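Local coordinates for nitrate transport protein nrtA (PDB 2G29) that binds nitrate as the solute-binding protein of the NrtABCD ABC transporter, which takes up nitrate and probably nitrite, at residues Lys157-Ile171 / Met196-Val210. Sequence-based numbering, arbitrary orientation.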
loop_
_atom_site.group_PDB
_atom_site.type_symbol
_atom_site.label_atom_id
_atom_site.label_comp_id
_atom_site.label_asym_id
_atom_site.label_seq_id
_atom_site.Cartn_x
_atom_site.Cartn_y
_atom_site.Cartn_z
ATOM N N LYS A 157 -21.799 1.107 6.154
ATOM C CA LYS A 157 -20.375 1.161 6.443
ATOM C C LYS A 157 -19.567 0.803 5.208
ATOM O O LYS A 157 -19.997 0.021 4.358
ATOM C CB LYS A 157 -20.010 0.138 7.533
ATOM C CG LYS A 157 -20.794 0.217 8.854
ATOM C CD LYS A 157 -20.646 1.575 9.502
ATOM C CE LYS A 157 -21.266 1.614 10.897
ATOM N NZ LYS A 157 -21.099 2.964 11.548
ATOM N N VAL A 158 -18.389 1.399 5.094
ATOM C CA VAL A 158 -17.486 0.994 4.022
ATOM C C VAL A 158 -16.188 0.622 4.762
ATOM O O VAL A 158 -15.756 1.325 5.699
ATOM C CB VAL A 158 -17.237 2.087 2.981
ATOM C CG1 VAL A 158 -18.574 2.544 2.383
ATOM C CG2 VAL A 158 -16.514 3.224 3.583
ATOM N N ALA A 159 -15.574 -0.490 4.381
ATOM C CA ALA A 159 -14.373 -0.917 5.102
ATOM C C ALA A 159 -13.073 -0.557 4.416
ATOM O O ALA A 159 -12.949 -0.638 3.187
ATOM C CB ALA A 159 -14.394 -2.432 5.329
ATOM N N MET A 160 -12.110 -0.155 5.240
ATOM C CA MET A 160 -10.769 0.167 4.785
ATOM C C MET A 160 -9.827 -0.500 5.778
ATOM O O MET A 160 -10.261 -1.188 6.711
ATOM C CB MET A 160 -10.556 1.664 4.603
ATOM C CG MET A 160 -11.063 2.571 5.706
ATOM S SD MET A 160 -10.030 2.445 7.196
ATOM C CE MET A 160 -10.878 3.647 8.309
ATOM N N THR A 161 -8.527 -0.321 5.566
ATOM C CA THR A 161 -7.557 -1.125 6.300
ATOM C C THR A 161 -6.838 -0.523 7.506
ATOM O O THR A 161 -6.200 -1.253 8.249
ATOM C CB THR A 161 -6.503 -1.576 5.288
ATOM O OG1 THR A 161 -5.890 -0.412 4.763
ATOM C CG2 THR A 161 -7.133 -2.354 4.150
ATOM N N PHE A 162 -6.920 0.788 7.663
ATOM C CA PHE A 162 -6.254 1.496 8.744
ATOM C C PHE A 162 -6.643 2.946 8.576
ATOM O O PHE A 162 -6.614 3.461 7.450
ATOM C CB PHE A 162 -4.712 1.404 8.624
ATOM C CG PHE A 162 -3.988 1.903 9.849
ATOM C CD1 PHE A 162 -3.968 1.136 11.013
ATOM C CD2 PHE A 162 -3.406 3.165 9.856
ATOM C CE1 PHE A 162 -3.363 1.620 12.178
ATOM C CE2 PHE A 162 -2.796 3.662 11.028
ATOM C CZ PHE A 162 -2.774 2.894 12.172
ATOM N N PRO A 163 -6.991 3.643 9.673
ATOM C CA PRO A 163 -7.375 5.058 9.503
ATOM C C PRO A 163 -6.235 5.933 9.035
ATOM O O PRO A 163 -5.196 5.985 9.674
ATOM C CB PRO A 163 -7.896 5.467 10.892
ATOM C CG PRO A 163 -8.084 4.137 11.656
ATOM C CD PRO A 163 -7.009 3.210 11.089
ATOM N N GLY A 164 -6.428 6.612 7.905
ATOM C CA GLY A 164 -5.391 7.471 7.385
ATOM C C GLY A 164 -4.493 6.694 6.437
ATOM O O GLY A 164 -3.590 7.273 5.804
ATOM N N GLY A 165 -4.747 5.386 6.316
ATOM C CA GLY A 165 -3.925 4.589 5.428
ATOM C C GLY A 165 -4.281 4.729 3.968
ATOM O O GLY A 165 -5.209 5.462 3.623
ATOM N N THR A 166 -3.552 4.031 3.098
ATOM C CA THR A 166 -3.821 4.131 1.668
ATOM C C THR A 166 -5.266 3.768 1.271
ATOM O O THR A 166 -5.908 4.548 0.572
ATOM C CB THR A 166 -2.846 3.204 0.859
ATOM O OG1 THR A 166 -3.023 1.864 1.316
ATOM C CG2 THR A 166 -1.356 3.599 1.048
ATOM N N HIS A 167 -5.780 2.622 1.711
ATOM C CA HIS A 167 -7.127 2.215 1.277
ATOM C C HIS A 167 -8.195 3.149 1.774
ATOM O O HIS A 167 -9.198 3.357 1.073
ATOM C CB HIS A 167 -7.400 0.753 1.676
ATOM C CG HIS A 167 -6.252 -0.122 1.358
ATOM N ND1 HIS A 167 -6.030 -0.680 0.121
ATOM C CD2 HIS A 167 -5.151 -0.386 2.099
ATOM C CE1 HIS A 167 -4.835 -1.254 0.110
ATOM N NE2 HIS A 167 -4.289 -1.086 1.305
ATOM N N ASP A 168 -8.006 3.704 2.963
ATOM C CA ASP A 168 -8.945 4.688 3.504
ATOM C C ASP A 168 -8.941 5.882 2.517
ATOM O O ASP A 168 -10.002 6.381 2.109
ATOM C CB ASP A 168 -8.455 5.089 4.908
ATOM C CG ASP A 168 -9.443 5.962 5.673
ATOM O OD1 ASP A 168 -10.660 5.912 5.390
ATOM O OD2 ASP A 168 -8.985 6.663 6.609
ATOM N N MET A 169 -7.758 6.339 2.094
ATOM C CA MET A 169 -7.700 7.452 1.135
ATOM C C MET A 169 -8.330 7.085 -0.215
ATOM O O MET A 169 -9.077 7.867 -0.791
ATOM C CB MET A 169 -6.257 7.896 0.895
ATOM C CG MET A 169 -5.493 8.395 2.117
ATOM S SD MET A 169 -6.295 9.698 3.094
ATOM C CE MET A 169 -7.130 8.705 4.358
ATOM N N TRP A 170 -8.092 5.867 -0.697
ATOM C CA TRP A 170 -8.645 5.512 -2.016
ATOM C C TRP A 170 -10.164 5.421 -1.996
ATOM O O TRP A 170 -10.839 5.987 -2.863
ATOM C CB TRP A 170 -8.135 4.174 -2.530
ATOM C CG TRP A 170 -6.659 3.967 -2.534
ATOM C CD1 TRP A 170 -6.030 2.796 -2.227
ATOM C CD2 TRP A 170 -5.629 4.934 -2.778
ATOM N NE1 TRP A 170 -4.663 2.975 -2.252
ATOM C CE2 TRP A 170 -4.394 4.281 -2.576
ATOM C CE3 TRP A 170 -5.621 6.300 -3.135
ATOM C CZ2 TRP A 170 -3.159 4.930 -2.719
ATOM C CZ3 TRP A 170 -4.410 6.952 -3.278
ATOM C CH2 TRP A 170 -3.182 6.269 -3.068
ATOM N N ILE A 171 -10.717 4.713 -1.022
ATOM C CA ILE A 171 -12.167 4.590 -0.998
ATOM C C ILE A 171 -12.871 5.918 -0.699
ATOM O O ILE A 171 -13.913 6.189 -1.281
ATOM C CB ILE A 171 -12.606 3.399 -0.063
ATOM C CG1 ILE A 171 -13.960 2.871 -0.534
ATOM C CG2 ILE A 171 -12.654 3.815 1.396
ATOM C CD1 ILE A 171 -14.327 1.532 0.099
ATOM N N MET A 196 -11.135 -9.158 5.153
ATOM C CA MET A 196 -12.128 -8.428 4.354
ATOM C C MET A 196 -13.156 -9.356 3.710
ATOM O O MET A 196 -14.364 -9.067 3.758
ATOM C CB MET A 196 -11.412 -7.601 3.272
ATOM C CG MET A 196 -10.695 -6.377 3.778
ATOM S SD MET A 196 -11.902 -5.067 4.093
ATOM C CE MET A 196 -10.793 -3.728 4.555
ATOM N N VAL A 197 -12.700 -10.439 3.084
ATOM C CA VAL A 197 -13.616 -11.364 2.430
ATOM C C VAL A 197 -14.608 -11.976 3.443
ATOM O O VAL A 197 -15.826 -12.008 3.189
ATOM C CB VAL A 197 -12.797 -12.453 1.654
ATOM C CG1 VAL A 197 -13.734 -13.556 1.103
ATOM C CG2 VAL A 197 -12.090 -11.809 0.485
ATOM N N ALA A 198 -14.124 -12.400 4.615
ATOM C CA ALA A 198 -15.029 -12.994 5.613
ATOM C C ALA A 198 -16.072 -11.988 6.074
ATOM O O ALA A 198 -17.236 -12.343 6.338
ATOM C CB ALA A 198 -14.234 -13.487 6.812
ATOM N N ASN A 199 -15.669 -10.730 6.177
ATOM C CA ASN A 199 -16.595 -9.695 6.608
ATOM C C ASN A 199 -17.658 -9.369 5.571
ATOM O O ASN A 199 -18.832 -9.214 5.931
ATOM C CB ASN A 199 -15.832 -8.428 7.006
ATOM C CG ASN A 199 -15.404 -8.463 8.450
ATOM O OD1 ASN A 199 -16.092 -7.922 9.317
ATOM N ND2 ASN A 199 -14.294 -9.132 8.732
ATOM N N VAL A 200 -17.292 -9.295 4.289
ATOM C CA VAL A 200 -18.320 -8.967 3.306
ATOM C C VAL A 200 -19.326 -10.123 3.230
ATOM O O VAL A 200 -20.518 -9.918 2.988
ATOM C CB VAL A 200 -17.722 -8.570 1.898
ATOM C CG1 VAL A 200 -17.231 -9.777 1.139
ATOM C CG2 VAL A 200 -18.786 -7.771 1.101
ATOM N N LYS A 201 -18.853 -11.327 3.510
ATOM C CA LYS A 201 -19.732 -12.496 3.522
ATOM C C LYS A 201 -20.823 -12.372 4.567
ATOM O O LYS A 201 -21.884 -12.996 4.429
ATOM C CB LYS A 201 -18.923 -13.773 3.758
ATOM C CG LYS A 201 -17.844 -14.025 2.717
ATOM C CD LYS A 201 -17.043 -15.275 3.044
ATOM C CE LYS A 201 -17.952 -16.419 3.464
ATOM N NZ LYS A 201 -18.251 -16.383 4.922
ATOM N N VAL A 202 -20.554 -11.677 5.669
ATOM C CA VAL A 202 -21.581 -11.524 6.714
ATOM C C VAL A 202 -22.187 -10.121 6.707
ATOM O O VAL A 202 -22.738 -9.661 7.709
ATOM C CB VAL A 202 -21.030 -11.843 8.135
ATOM C CG1 VAL A 202 -20.782 -13.335 8.249
ATOM C CG2 VAL A 202 -19.758 -11.061 8.420
ATOM N N ASN A 203 -22.068 -9.445 5.564
ATOM C CA ASN A 203 -22.617 -8.107 5.380
ATOM C C ASN A 203 -22.185 -7.074 6.425
ATOM O O ASN A 203 -22.995 -6.252 6.885
ATOM C CB ASN A 203 -24.162 -8.169 5.336
ATOM C CG ASN A 203 -24.755 -6.996 4.589
ATOM O OD1 ASN A 203 -24.202 -6.570 3.569
ATOM N ND2 ASN A 203 -25.886 -6.470 5.069
ATOM N N ALA A 204 -20.909 -7.087 6.794
ATOM C CA ALA A 204 -20.413 -6.131 7.761
ATOM C C ALA A 204 -20.220 -4.747 7.133
ATOM O O ALA A 204 -20.034 -3.766 7.847
ATOM C CB ALA A 204 -19.081 -6.622 8.352
ATOM N N MET A 205 -20.208 -4.681 5.800
ATOM C CA MET A 205 -20.030 -3.413 5.106
ATOM C C MET A 205 -20.593 -3.526 3.684
ATOM O O MET A 205 -20.727 -4.616 3.156
ATOM C CB MET A 205 -18.542 -3.009 5.018
ATOM C CG MET A 205 -17.652 -3.945 4.190
ATOM S SD MET A 205 -17.300 -5.556 4.945
ATOM C CE MET A 205 -15.719 -5.982 4.079
ATOM N N GLU A 206 -20.892 -2.383 3.075
ATOM C CA GLU A 206 -21.454 -2.307 1.722
ATOM C C GLU A 206 -20.396 -2.340 0.647
ATOM O O GLU A 206 -20.630 -2.818 -0.470
ATOM C CB GLU A 206 -22.216 -0.977 1.520
ATOM C CG GLU A 206 -23.283 -0.692 2.563
ATOM C CD GLU A 206 -24.259 -1.837 2.737
ATOM O OE1 GLU A 206 -24.418 -2.292 3.893
ATOM O OE2 GLU A 206 -24.826 -2.293 1.728
ATOM N N SER A 207 -19.221 -1.810 0.997
ATOM C CA SER A 207 -18.109 -1.680 0.046
ATOM C C SER A 207 -16.814 -1.759 0.847
ATOM O O SER A 207 -16.820 -1.515 2.052
ATOM C CB SER A 207 -18.201 -0.295 -0.659
ATOM O OG SER A 207 -17.185 -0.103 -1.627
ATOM N N PHE A 208 -15.711 -2.067 0.167
ATOM C CA PHE A 208 -14.432 -2.146 0.850
ATOM C C PHE A 208 -13.262 -1.969 -0.102
ATOM O O PHE A 208 -13.372 -2.237 -1.306
ATOM C CB PHE A 208 -14.295 -3.462 1.655
ATOM C CG PHE A 208 -14.312 -4.740 0.825
ATOM C CD1 PHE A 208 -13.116 -5.411 0.564
ATOM C CD2 PHE A 208 -15.523 -5.342 0.412
ATOM C CE1 PHE A 208 -13.131 -6.679 -0.087
ATOM C CE2 PHE A 208 -15.524 -6.575 -0.225
ATOM C CZ PHE A 208 -14.313 -7.256 -0.476
ATOM N N CYS A 209 -12.131 -1.556 0.447
ATOM C CA CYS A 209 -10.925 -1.352 -0.336
ATOM C C CYS A 209 -9.799 -2.103 0.351
ATOM O O CYS A 209 -9.586 -1.920 1.565
ATOM C CB CYS A 209 -10.616 0.141 -0.422
ATOM S SG CYS A 209 -9.202 0.518 -1.468
ATOM N N VAL A 210 -9.075 -2.923 -0.428
ATOM C CA VAL A 210 -8.016 -3.788 0.124
ATOM C C VAL A 210 -7.096 -4.200 -1.036
ATOM O O VAL A 210 -7.493 -4.153 -2.185
ATOM C CB VAL A 210 -8.677 -5.055 0.763
ATOM C CG1 VAL A 210 -9.396 -5.885 -0.323
ATOM C CG2 VAL A 210 -7.661 -5.931 1.488
HETATM O O HOH W 1 -23.071 -1.396 5.989
#
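C209 SG sits beside H167, 3.6 Å from H167 CB and in the plane of the imidazole at its edge. The same sulfur lies in plane at the edge of the W170 indole, 4.0 Å from W170 CD1. With chi1 at -176°, it swings away from the C209 backbone N toward helix 166-171, where it meets both ring edges. I171 CB packs on C209 CB at 3.8 Å, and I171 CD1 touches S207 OG, which is hydrogen-bonded to Q129 O. On the other face of the sheet, A159 CB meets M205 CG, F208 CB and M196 SD. M196 CE continues to T161 CG2, the two side chains crossing at about a right angle.

Strands 157-160 and 207-210 are parallel neighbours in the five-stranded mixed sheet of one lobe of this periplasmic binding protein. A159 N donates to S207 O (2.8 Å), and C209 N to A159 O (3.0 Å). W170 NE1 is hydrogen-bonded to E239 OE1.

H167 binds nitrate, as does nearby Q126. Replacing H167 by an alanine takes away the imidazole; C209 SG would probably lose one of its two aromatic edges, and nitrate one of its ligands. The contact thus packs a nitrate ligand against C209, burying H167 ND1 and C209 O without a partner in the model.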